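Local coordinates for AlgX/AlgJ SGNH hydrolase-like domain-containing protein (PDB 4NZK) that is of unknown function but carries an AlgX/AlgJ SGNH hydrolase-like domain of the DHHW family, so a hydrolase or acyl-transfer role is possible, at residues Asp55-Asn60 against Asn210-Asn215; Gln62-Val65 against His70-Gly73; Ala110-Leu115 against Asp144-Leu149; Glu155-Arg160 against Ala170-Lys175. All coordinates share one frame; numbering follows the deposited sequence.

Contact 1 of 4, residues Asp55-Asn60 against Asn210-Asn215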
loop_
_atom_site.group_PDB
_atom_site.type_symbol
_atom_site.label_atom_id
_atom_site.label_comp_id
_atom_site.label_asym_id
_atom_site.label_seq_id
_atom_site.Cartn_x
_atom_site.Cartn_y
_atom_site.Cartn_z
ATOM N N ASP A 55 -1.932 18.688 23.654
ATOM C CA ASP A 55 -0.995 17.786 24.364
ATOM C C ASP A 55 -0.118 17.020 23.348
ATOM O O ASP A 55 0.042 15.806 23.413
ATOM C CB ASP A 55 -1.728 16.809 25.325
ATOM C CG ASP A 55 -2.419 17.520 26.506
ATOM O OD1 ASP A 55 -2.210 18.741 26.702
ATOM O OD2 ASP A 55 -3.181 16.842 27.233
ATOM N N GLY A 56 0.427 17.769 22.401
ATOM C CA GLY A 56 1.321 17.195 21.427
ATOM C C GLY A 56 2.673 16.853 22.070
ATOM O O GLY A 56 3.228 17.663 22.819
ATOM N N VAL A 57 3.158 15.643 21.800
ATOM C CA VAL A 57 4.467 15.143 22.240
ATOM C C VAL A 57 5.160 14.469 21.055
ATOM O O VAL A 57 4.526 13.666 20.365
ATOM C CB VAL A 57 4.336 14.047 23.321
ATOM C CG1 VAL A 57 5.716 13.618 23.805
ATOM C CG2 VAL A 57 3.511 14.529 24.491
ATOM N N GLN A 58 6.449 14.740 20.866
ATOM C CA GLN A 58 7.249 14.118 19.807
ATOM C C GLN A 58 8.258 13.105 20.360
ATOM O O GLN A 58 8.937 13.363 21.362
ATOM C CB GLN A 58 8.042 15.184 19.048
ATOM C CG GLN A 58 7.171 16.078 18.201
ATOM C CD GLN A 58 7.944 16.991 17.292
ATOM O OE1 GLN A 58 8.870 16.564 16.596
ATOM N NE2 GLN A 58 7.579 18.248 17.298
ATOM N N THR A 59 8.308 11.926 19.754
ATOM C CA THR A 59 9.413 11.003 19.993
ATOM C C THR A 59 9.499 10.037 18.851
ATOM O O THR A 59 8.502 9.703 18.193
ATOM C CB THR A 59 9.397 10.224 21.338
ATOM O OG1 THR A 59 10.685 9.560 21.553
ATOM C CG2 THR A 59 8.285 9.185 21.366
ATOM N N ASN A 60 10.727 9.631 18.589
ATOM C CA ASN A 60 11.017 8.601 17.597
ATOM C C ASN A 60 10.430 8.967 16.241
ATOM O O ASN A 60 10.032 8.108 15.495
ATOM C CB ASN A 60 10.530 7.232 18.069
ATOM C CG ASN A 60 11.009 6.104 17.181
ATOM O OD1 ASN A 60 12.175 6.099 16.730
ATOM N ND2 ASN A 60 10.135 5.127 16.927
ATOM N N ASN A 210 3.451 4.728 24.001
ATOM C CA ASN A 210 2.670 5.790 24.624
ATOM C C ASN A 210 1.250 5.260 24.891
ATOM O O ASN A 210 0.526 4.870 23.967
ATOM C CB ASN A 210 2.633 7.035 23.716
ATOM C CG ASN A 210 2.087 8.257 24.433
ATOM O OD1 ASN A 210 1.005 8.208 25.003
ATOM N ND2 ASN A 210 2.843 9.337 24.445
ATOM N N GLU A 211 0.858 5.257 26.166
ATOM C CA GLU A 211 -0.423 4.676 26.585
ATOM C C GLU A 211 -1.613 5.390 25.990
ATOM O O GLU A 211 -2.671 4.778 25.840
ATOM C CB GLU A 211 -0.525 4.600 28.131
ATOM C CG GLU A 211 0.496 3.645 28.710
ATOM C CD GLU A 211 0.416 2.230 28.107
ATOM O OE1 GLU A 211 -0.718 1.703 28.055
ATOM O OE2 GLU A 211 1.471 1.639 27.694
ATOM N N ARG A 212 -1.444 6.650 25.608
ATOM C CA ARG A 212 -2.542 7.399 24.990
ATOM C C ARG A 212 -2.999 6.732 23.703
ATOM O O ARG A 212 -4.173 6.795 23.353
ATOM C CB ARG A 212 -2.170 8.843 24.724
ATOM C CG ARG A 212 -1.889 9.677 25.954
ATOM C CD ARG A 212 -1.073 10.897 25.659
ATOM N NE ARG A 212 -1.758 11.794 24.746
ATOM C CZ ARG A 212 -1.222 12.891 24.219
ATOM N NH1 ARG A 212 0.043 13.232 24.468
ATOM N NH2 ARG A 212 -1.954 13.640 23.410
ATOM N N ILE A 213 -2.051 6.113 22.980
ATOM C CA ILE A 213 -2.372 5.412 21.745
ATOM C C ILE A 213 -3.166 4.158 22.042
ATOM O O ILE A 213 -4.212 3.909 21.434
ATOM C CB ILE A 213 -1.076 5.060 20.939
ATOM C CG1 ILE A 213 -0.365 6.327 20.471
ATOM C CG2 ILE A 213 -1.374 4.164 19.766
ATOM C CD1 ILE A 213 -1.108 7.151 19.452
ATOM N N LYS A 214 -2.690 3.373 23.018
ATOM C CA LYS A 214 -3.355 2.104 23.363
ATOM C C LYS A 214 -4.766 2.337 23.878
ATOM O O LYS A 214 -5.656 1.512 23.662
ATOM C CB LYS A 214 -2.503 1.324 24.401
ATOM C CG LYS A 214 -3.045 -0.030 24.842
ATOM C CD LYS A 214 -2.260 -0.545 26.036
ATOM C CE LYS A 214 -2.910 -1.787 26.632
ATOM N NZ LYS A 214 -3.078 -2.852 25.605
ATOM N N ASN A 215 -4.966 3.474 24.518
ATOM C CA ASN A 215 -6.240 3.790 25.133
ATOM C C ASN A 215 -7.272 4.383 24.193
ATOM O O ASN A 215 -8.403 4.621 24.617
ATOM C CB ASN A 215 -6.022 4.711 26.328
ATOM C CG ASN A 215 -5.284 4.006 27.480
ATOM O OD1 ASN A 215 -5.303 2.778 27.599
ATOM N ND2 ASN A 215 -4.659 4.790 28.336
#
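Arg212 reaches from a short helix to the strand edge and brings the end of its guanidinium edge-on to a single atom, the main-chain O of Asp55. Both terminal nitrogens point at it: NH1 lies 2.8 Å and NH2 2.9 Å from Asp55 O. The oxygen sits close to the guanidinium plane, but the two donors reach it differently. NH1 lies in the carbonyl plane, whereas NH2 comes in some 40° above it; neither N-H is straight, the expected price of a fork on one acceptor. A bend at chi3 (62°) in the arginine chain brings the flat head to this oxygen. Asp55 suits the corner: its left-handed backbone conformation (phi 58°), better tolerated by aspartate than by most residues, turns the chain there, and its CB packs 3.7 Å from Arg212 NH2. The carboxylate itself makes no salt bridge here, with OD2 5.1 Å from Arg212 NH2, although its charge may still favour the cation. Val57 crosses the arginine obliquely and sets CG2 3.7 Å from NH1, at the guanidinium edge; since the valine was modelled in two conformers, this touch is less certain. At the base of the arginine, Asn210 caps the helix: its OD1 accepts from Arg212 N at 3.0 Å, a typical N-cap task for asparagine. NH2 has a second partner, forming a salt bridge with Asp66 OD1. Helix 211-214 packs through Arg212 on Val64 of strand 62-67 and Thr71 of strand 70-75, is tied by the same arginine to Asp55, and places Ile213 against Thr71 and helix 203-206.

Contact 2 of 4, residues Gln62-Val65 against His70-Gly73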
loop_
_atom_site.group_PDB
_atom_site.type_symbol
_atom_site.label_atom_id
_atom_site.label_comp_id
_atom_site.label_asym_id
_atom_site.label_seq_id
_atom_site.Cartn_x
_atom_site.Cartn_y
_atom_site.Cartn_z
ATOM N N GLN A 62 7.713 10.582 15.603
ATOM C CA GLN A 62 6.263 10.569 15.645
ATOM C C GLN A 62 5.766 11.729 16.496
ATOM O O GLN A 62 6.419 12.189 17.423
ATOM C CB GLN A 62 5.732 9.272 16.266
ATOM C CG GLN A 62 6.475 8.005 15.888
ATOM C CD GLN A 62 6.484 7.737 14.405
ATOM O OE1 GLN A 62 5.439 7.726 13.764
ATOM N NE2 GLN A 62 7.669 7.482 13.861
ATOM N N LEU A 63 4.555 12.152 16.201
ATOM C CA LEU A 63 3.804 13.086 17.045
ATOM C C LEU A 63 2.590 12.362 17.592
ATOM O O LEU A 63 1.797 11.793 16.845
ATOM C CB LEU A 63 3.345 14.271 16.187
ATOM C CG LEU A 63 2.424 15.319 16.846
ATOM C CD1 LEU A 63 3.166 16.070 17.942
ATOM C CD2 LEU A 63 1.824 16.307 15.857
ATOM N N VAL A 64 2.439 12.414 18.912
ATOM C CA VAL A 64 1.247 11.979 19.577
ATOM C C VAL A 64 0.487 13.235 19.959
ATOM O O VAL A 64 1.010 14.094 20.668
ATOM C CB VAL A 64 1.564 11.151 20.803
ATOM C CG1 VAL A 64 0.272 10.763 21.521
ATOM C CG2 VAL A 64 2.333 9.917 20.404
ATOM N N VAL A 65 -0.748 13.343 19.487
ATOM C CA VAL A 65 -1.525 14.563 19.712
ATOM C C VAL A 65 -3.012 14.263 19.689
ATOM O O VAL A 65 -3.448 13.343 19.013
ATOM C CB VAL A 65 -1.145 15.602 18.631
ATOM C CG1 VAL A 65 -1.450 15.075 17.236
ATOM C CG2 VAL A 65 -1.757 16.977 18.877
ATOM N N HIS A 70 -9.784 12.790 19.911
ATOM C CA HIS A 70 -9.168 11.479 19.650
ATOM C C HIS A 70 -7.652 11.642 19.571
ATOM O O HIS A 70 -7.154 12.617 19.029
ATOM C CB HIS A 70 -9.645 10.831 18.334
ATOM C CG HIS A 70 -10.941 10.065 18.427
ATOM N ND1 HIS A 70 -11.068 8.872 19.111
ATOM C CD2 HIS A 70 -12.147 10.293 17.857
ATOM C CE1 HIS A 70 -12.301 8.417 18.986
ATOM N NE2 HIS A 70 -12.977 9.262 18.229
ATOM N N THR A 71 -6.946 10.664 20.092
ATOM C CA THR A 71 -5.496 10.670 20.036
ATOM C C THR A 71 -5.039 10.075 18.716
ATOM O O THR A 71 -5.452 8.974 18.306
ATOM C CB THR A 71 -4.902 9.851 21.187
ATOM O OG1 THR A 71 -5.376 10.392 22.435
ATOM C CG2 THR A 71 -3.372 9.883 21.159
ATOM N N TRP A 72 -4.104 10.781 18.106
ATOM C CA TRP A 72 -3.434 10.299 16.920
ATOM C C TRP A 72 -1.941 10.104 17.186
ATOM O O TRP A 72 -1.345 10.836 17.968
ATOM C CB TRP A 72 -3.502 11.358 15.833
ATOM C CG TRP A 72 -4.813 11.568 15.208
ATOM C CD1 TRP A 72 -5.920 12.118 15.785
ATOM C CD2 TRP A 72 -5.137 11.346 13.833
ATOM N NE1 TRP A 72 -6.923 12.194 14.864
ATOM C CE2 TRP A 72 -6.471 11.739 13.660
ATOM C CE3 TRP A 72 -4.441 10.803 12.744
ATOM C CZ2 TRP A 72 -7.128 11.643 12.418
ATOM C CZ3 TRP A 72 -5.085 10.723 11.524
ATOM C CH2 TRP A 72 -6.420 11.126 11.386
ATOM N N GLY A 73 -1.355 9.137 16.485
ATOM C CA GLY A 73 0.088 9.030 16.324
ATOM C C GLY A 73 0.330 9.272 14.839
ATOM O O GLY A 73 -0.246 8.566 13.994
#
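Val64 and Thr71 meet methyl to methyl because both point a carbon branch away from the backbone nitrogen: CG1 of Val64 is trans to N (chi1 177°), and in Thr71 the hydroxyl takes the position beside N (chi1 -57°), leaving CG2 trans. CG1 and CG2 then lie 3.8 Å apart. The same turn of Thr71 hands OG1 to Asp66, so a residue with one polar and one apolar branch serves both needs. On the other face, Val65 CG1 only grazes Trp72 CB at 4.5 Å, for the indole swings off toward Tyr114 and Arg160. Backbone bonds supply the main grip. Val65 and Trp72 form a hydrogen-bonded pair, with Val65 N to Trp72 O at 3.0 Å and Trp72 N to Val65 O at 2.8 Å, the latter almost straight. Next along, Val64 and Gly73 form a non-hydrogen-bonded pair whose CA atoms are 4.5 Å apart, a spacing normal for such a pair; the glycine CA also makes a C-H...O contact with Leu63 O at 3.3 Å. Beta-branched valine and threonine suit the extended backbone. Strands 62-67 and 70-75 form a classic antiparallel beta hairpin, the second and third strands of a three-stranded meander that begins with 53-59.

Contact 3 of 4, residues Ala110-Leu115 against Asp144-Leu149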
loop_
_atom_site.group_PDB
_atom_site.type_symbol
_atom_site.label_atom_id
_atom_site.label_comp_id
_atom_site.label_asym_id
_atom_site.label_seq_id
_atom_site.Cartn_x
_atom_site.Cartn_y
_atom_site.Cartn_z
ATOM N N ALA A 110 -0.573 9.730 6.905
ATOM C CA ALA A 110 -1.636 10.606 7.391
ATOM C C ALA A 110 -1.230 12.052 7.585
ATOM O O ALA A 110 -2.055 12.943 7.487
ATOM C CB ALA A 110 -2.252 10.058 8.675
ATOM N N GLY A 111 0.049 12.286 7.893
ATOM C CA GLY A 111 0.542 13.612 8.167
ATOM C C GLY A 111 0.432 14.555 6.998
ATOM O O GLY A 111 0.503 15.783 7.179
ATOM N N ALA A 112 0.270 14.034 5.783
ATOM C CA ALA A 112 0.014 14.944 4.661
ATOM C C ALA A 112 -1.285 15.737 4.817
ATOM O O ALA A 112 -1.396 16.868 4.298
ATOM C CB ALA A 112 -0.088 14.190 3.376
ATOM N N TYR A 113 -2.258 15.137 5.509
ATOM C CA TYR A 113 -3.585 15.697 5.592
ATOM C C TYR A 113 -4.060 16.131 6.974
ATOM O O TYR A 113 -4.894 17.023 7.078
ATOM C CB TYR A 113 -4.601 14.684 5.067
ATOM C CG TYR A 113 -4.253 14.101 3.717
ATOM C CD1 TYR A 113 -4.212 14.904 2.595
ATOM C CD2 TYR A 113 -3.997 12.766 3.562
ATOM C CE1 TYR A 113 -3.864 14.383 1.345
ATOM C CE2 TYR A 113 -3.672 12.225 2.321
ATOM C CZ TYR A 113 -3.612 13.046 1.204
ATOM O OH TYR A 113 -3.276 12.492 -0.005
ATOM N N TYR A 114 -3.565 15.474 8.017
ATOM C CA TYR A 114 -4.125 15.597 9.357
ATOM C C TYR A 114 -3.237 16.221 10.429
ATOM O O TYR A 114 -3.648 16.287 11.577
ATOM C CB TYR A 114 -4.529 14.205 9.823
ATOM C CG TYR A 114 -5.659 13.623 8.989
ATOM C CD1 TYR A 114 -6.948 14.096 9.106
ATOM C CD2 TYR A 114 -5.441 12.609 8.107
ATOM C CE1 TYR A 114 -7.987 13.558 8.356
ATOM C CE2 TYR A 114 -6.471 12.047 7.369
ATOM C CZ TYR A 114 -7.743 12.533 7.487
ATOM O OH TYR A 114 -8.723 11.943 6.733
ATOM N N LEU A 115 -2.053 16.680 10.060
ATOM C CA LEU A 115 -1.192 17.344 11.026
ATOM C C LEU A 115 -1.853 18.627 11.491
ATOM O O LEU A 115 -2.309 19.421 10.652
ATOM C CB LEU A 115 0.189 17.581 10.389
ATOM C CG LEU A 115 1.391 17.803 11.264
ATOM C CD1 LEU A 115 1.629 16.610 12.205
ATOM C CD2 LEU A 115 2.586 18.056 10.376
ATOM N N ASP A 144 -2.218 9.582 -9.656
ATOM C CA ASP A 144 -2.311 10.600 -8.622
ATOM C C ASP A 144 -3.155 10.141 -7.435
ATOM O O ASP A 144 -4.293 10.589 -7.215
ATOM C CB ASP A 144 -2.827 11.911 -9.185
ATOM C CG ASP A 144 -2.508 13.108 -8.298
ATOM O OD1 ASP A 144 -2.108 12.934 -7.105
ATOM O OD2 ASP A 144 -2.691 14.243 -8.827
ATOM N N GLY A 145 -2.574 9.232 -6.674
ATOM C CA GLY A 145 -3.176 8.743 -5.437
ATOM C C GLY A 145 -3.302 9.838 -4.411
ATOM O O GLY A 145 -4.280 9.866 -3.655
ATOM N N TYR A 146 -2.321 10.738 -4.371
ATOM C CA TYR A 146 -2.372 11.863 -3.438
ATOM C C TYR A 146 -3.664 12.674 -3.572
ATOM O O TYR A 146 -4.329 12.956 -2.607
ATOM C CB TYR A 146 -1.168 12.775 -3.635
ATOM C CG TYR A 146 -1.089 13.855 -2.613
ATOM C CD1 TYR A 146 -1.882 15.004 -2.658
ATOM C CD2 TYR A 146 -0.233 13.712 -1.557
ATOM C CE1 TYR A 146 -1.789 15.961 -1.658
ATOM C CE2 TYR A 146 -0.168 14.661 -0.558
ATOM C CZ TYR A 146 -0.929 15.765 -0.603
ATOM O OH TYR A 146 -0.790 16.677 0.433
ATOM N N ALA A 147 -4.006 13.024 -4.802
ATOM C CA ALA A 147 -5.196 13.807 -5.049
ATOM C C ALA A 147 -6.448 13.011 -4.744
ATOM O O ALA A 147 -7.450 13.578 -4.306
ATOM C CB ALA A 147 -5.238 14.315 -6.483
ATOM N N ALA A 148 -6.411 11.709 -5.011
ATOM C CA ALA A 148 -7.571 10.870 -4.738
ATOM C C ALA A 148 -7.874 10.854 -3.251
ATOM O O ALA A 148 -9.012 11.001 -2.837
ATOM C CB ALA A 148 -7.326 9.468 -5.250
ATOM N N LEU A 149 -6.850 10.744 -2.428
ATOM C CA LEU A 149 -7.062 10.709 -0.983
ATOM C C LEU A 149 -7.456 12.074 -0.448
ATOM O O LEU A 149 -8.292 12.170 0.450
ATOM C CB LEU A 149 -5.809 10.226 -0.298
ATOM C CG LEU A 149 -5.491 8.752 -0.535
ATOM C CD1 LEU A 149 -3.985 8.507 -0.338
ATOM C CD2 LEU A 149 -6.305 7.825 0.402
#
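The hydroxyl end of Tyr113 is the bump, and the hollow it fills lies between Tyr146 and Leu149, one helical turn apart. Its OH stands 3.5 Å above the plane of the Tyr146 ring, over the centre, while Leu149 CB closes the far wall at 3.4 Å from the same oxygen. At the floor of the hollow the OH donates to Tyr146 O, 2.8 Å away, in the carbonyl plane and on a lone pair. Tyrosine fits because a flat apolar shaft can slide between hydrocarbon groups and still deliver a donor to a backbone oxygen. These helices follow strands 101-107 and 141-142, parallel neighbours at the edge of the mixed central sheet, an arrangement in keeping with the alpha/beta architecture of the SGNH clan. The two tyrosines run past each other in opposite directions, their planes oblique at 47° and Tyr113 CE1 3.8 Å from Tyr146 CZ. With its CG trans to the backbone N (chi1 -174°), Tyr146 stretches its ring back along Tyr113 toward helix 111-114. A smaller knob, Ala112 CB, sits against both rings: it covers one face of Tyr113, 4.0 Å above the ring centre, and lies 3.9 Å from Tyr146 OH. Arg127 and Ile130 of helix 126-136 also touch Tyr146.

Contact 4 of 4, residues Glu155-Arg160 against Ala170-Lys175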
loop_
_atom_site.group_PDB
_atom_site.type_symbol
_atom_site.label_atom_id
_atom_site.label_comp_id
_atom_site.label_asym_id
_atom_site.label_seq_id
_atom_site.Cartn_x
_atom_site.Cartn_y
_atom_site.Cartn_z
ATOM N N GLU A 155 -13.581 11.529 5.521
ATOM C CA GLU A 155 -13.921 10.163 5.766
ATOM C C GLU A 155 -12.831 9.462 6.590
ATOM O O GLU A 155 -11.760 10.022 6.824
ATOM C CB GLU A 155 -14.161 9.438 4.442
ATOM C CG GLU A 155 -15.298 10.045 3.608
ATOM C CD GLU A 155 -15.249 9.588 2.181
ATOM O OE1 GLU A 155 -15.101 8.365 1.960
ATOM O OE2 GLU A 155 -15.306 10.468 1.279
ATOM N N TYR A 156 -13.100 8.239 7.030
ATOM C CA TYR A 156 -12.169 7.499 7.903
ATOM C C TYR A 156 -11.210 6.706 6.990
ATOM O O TYR A 156 -11.219 5.474 6.927
ATOM C CB TYR A 156 -12.967 6.587 8.820
ATOM C CG TYR A 156 -12.272 6.015 10.044
ATOM C CD1 TYR A 156 -10.895 6.118 10.249
ATOM C CD2 TYR A 156 -13.016 5.345 10.993
ATOM C CE1 TYR A 156 -10.295 5.588 11.389
ATOM C CE2 TYR A 156 -12.432 4.814 12.126
ATOM C CZ TYR A 156 -11.073 4.933 12.323
ATOM O OH TYR A 156 -10.542 4.377 13.467
ATOM N N ILE A 157 -10.347 7.462 6.321
ATOM C CA ILE A 157 -9.459 6.905 5.312
ATOM C C ILE A 157 -8.107 6.486 5.871
ATOM O O ILE A 157 -7.408 5.642 5.289
ATOM C CB ILE A 157 -9.252 7.850 4.108
ATOM C CG1 ILE A 157 -8.902 9.261 4.557
ATOM C CG2 ILE A 157 -10.508 7.806 3.232
ATOM C CD1 ILE A 157 -8.265 10.075 3.443
ATOM N N TYR A 158 -7.733 7.080 7.006
ATOM C CA TYR A 158 -6.479 6.729 7.674
ATOM C C TYR A 158 -6.745 6.292 9.105
ATOM O O TYR A 158 -7.663 6.746 9.747
ATOM C CB TYR A 158 -5.476 7.890 7.692
ATOM C CG TYR A 158 -4.716 8.095 6.404
ATOM C CD1 TYR A 158 -5.218 8.898 5.386
ATOM C CD2 TYR A 158 -3.470 7.446 6.206
ATOM C CE1 TYR A 158 -4.526 9.044 4.218
ATOM C CE2 TYR A 158 -2.764 7.624 5.022
ATOM C CZ TYR A 158 -3.317 8.429 4.040
ATOM O OH TYR A 158 -2.705 8.634 2.810
ATOM N N THR A 159 -5.939 5.360 9.587
ATOM C CA THR A 159 -6.031 5.002 11.010
ATOM C C THR A 159 -5.359 6.083 11.850
ATOM O O THR A 159 -4.534 6.856 11.338
ATOM C CB THR A 159 -5.352 3.686 11.292
ATOM O OG1 THR A 159 -3.956 3.858 11.113
ATOM C CG2 THR A 159 -5.887 2.602 10.348
ATOM N N ARG A 160 -5.750 6.160 13.127
ATOM C CA ARG A 160 -5.111 7.037 14.073
ATOM C C ARG A 160 -3.916 6.348 14.761
ATOM O O ARG A 160 -3.014 7.033 15.244
ATOM C CB ARG A 160 -6.067 7.486 15.157
ATOM C CG ARG A 160 -7.140 8.428 14.666
ATOM C CD ARG A 160 -8.011 8.958 15.810
ATOM N NE ARG A 160 -8.909 7.897 16.258
ATOM C CZ ARG A 160 -8.682 7.058 17.266
ATOM N NH1 ARG A 160 -7.620 7.151 18.060
ATOM N NH2 ARG A 160 -9.539 6.095 17.490
ATOM N N ALA A 170 -7.254 2.955 1.014
ATOM C CA ALA A 170 -6.671 2.124 -0.039
ATOM C C ALA A 170 -7.621 1.987 -1.204
ATOM O O ALA A 170 -7.169 1.914 -2.353
ATOM C CB ALA A 170 -6.298 0.771 0.495
ATOM N N TYR A 171 -8.931 1.919 -0.927
ATOM C CA TYR A 171 -9.920 1.859 -1.995
ATOM C C TYR A 171 -9.842 3.059 -2.911
ATOM O O TYR A 171 -9.906 2.910 -4.147
ATOM C CB TYR A 171 -11.342 1.782 -1.406
ATOM C CG TYR A 171 -12.440 1.876 -2.418
ATOM C CD1 TYR A 171 -12.774 0.778 -3.223
ATOM C CD2 TYR A 171 -13.108 3.065 -2.633
ATOM C CE1 TYR A 171 -13.793 0.861 -4.187
ATOM C CE2 TYR A 171 -14.145 3.156 -3.594
ATOM C CZ TYR A 171 -14.467 2.057 -4.374
ATOM O OH TYR A 171 -15.521 2.121 -5.296
ATOM N N TYR A 172 -9.745 4.263 -2.343
ATOM C CA TYR A 172 -9.662 5.444 -3.213
ATOM C C TYR A 172 -8.409 5.463 -4.082
ATOM O O TYR A 172 -8.447 5.935 -5.218
ATOM C CB TYR A 172 -9.788 6.715 -2.427
ATOM C CG TYR A 172 -11.189 6.931 -1.895
ATOM C CD1 TYR A 172 -12.279 7.025 -2.754
ATOM C CD2 TYR A 172 -11.429 7.023 -0.540
ATOM C CE1 TYR A 172 -13.581 7.199 -2.255
ATOM C CE2 TYR A 172 -12.707 7.198 -0.041
ATOM C CZ TYR A 172 -13.783 7.307 -0.899
ATOM O OH TYR A 172 -15.063 7.538 -0.405
ATOM N N ALA A 173 -7.292 4.972 -3.555
ATOM C CA ALA A 173 -6.078 4.872 -4.340
ATOM C C ALA A 173 -6.221 3.794 -5.403
ATOM O O ALA A 173 -5.890 4.034 -6.586
ATOM C CB ALA A 173 -4.890 4.633 -3.440
ATOM N N ALA A 174 -6.788 2.641 -5.029
ATOM C CA ALA A 174 -7.031 1.570 -5.992
ATOM C C ALA A 174 -7.942 2.071 -7.102
ATOM O O ALA A 174 -7.748 1.762 -8.288
ATOM C CB ALA A 174 -7.619 0.338 -5.320
ATOM N N LYS A 175 -8.960 2.832 -6.715
ATOM C CA LYS A 175 -9.890 3.389 -7.694
ATOM C C LYS A 175 -9.187 4.289 -8.704
ATOM O O LYS A 175 -9.453 4.217 -9.901
ATOM C CB LYS A 175 -10.976 4.166 -6.949
ATOM C CG LYS A 175 -11.980 4.860 -7.864
ATOM C CD LYS A 175 -13.167 5.451 -7.112
ATOM C CE LYS A 175 -14.122 6.157 -8.068
ATOM N NZ LYS A 175 -15.408 6.357 -7.392
#
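Tyr172 leans out of helix 167-180 to meet Ile157 with the flank of its ring and Glu155 with its hydroxyl. Starting at CB, the side chain sets out beside the backbone N, with CG anti to the carbonyl carbon (chi1 -71°), which aims the ring at the loop. CD2 is the first ring carbon to meet it, 4.0 Å from Ile157 CG2, and the methyl lies at the ring edge rather than over a face. CE2 shares that methyl and also nears the carboxylate, 3.3 Å from Glu155 OE1; CZ, next in line, lies at a similar distance from it. At the tip, OH donates to Glu155 OE1 over a short 2.5 Å, on the syn lone pair, the side facing the other oxygen. Carboxylate and ring planes stand 77° apart. The Asp-His-His-Trp sequence from which the DHHW family presumably takes its name lies between these two segments; it includes His164 and may correspond to the Asp-x-His element of AlgX and AlgJ, so the contact closes a loop around that sequence. Glutamate suits this place because each carboxylate oxygen has its own partner: OE2 is bonded to His152 ND1, and the His152 ring in turn stacks on Tyr172. Tyr171 CD2 also lies over one face of the tyrosine ring, toward the rim. Ile157 supplies the apolar surface beside the CD2-CE2 edge of the ring; its CG1 takes the crowded position between N and the carbonyl carbon (chi1 49°), and the isoleucine also packs on Leu168 and Tyr114.

In the fold
Contacts 1 and 2 share the three-stranded sheet, their centres 6 Å apart: Val57 O to Val64 N, 2.8 Å, joins the two strands, and the hairpin is nested inside the long loop closed by contact 1. Contacts 3 and 4 form a second cluster, with centres 9 Å apart; there Leu149 CD1 lies 3.4 Å from Tyr158 OH. Trp72 bridges the clusters, packing on Tyr114 of contact 3 and on Arg160 of contact 4, although the centres of contacts 2 and 3 are about 17 Å apart. Arg160 NH1 is also 2.8 Å from Thr71 O. Segment 155-160 thus runs from Tyr172 to the small sheet, just before the Asp-His-His-Trp sequence; any relation to an active site is unestablished.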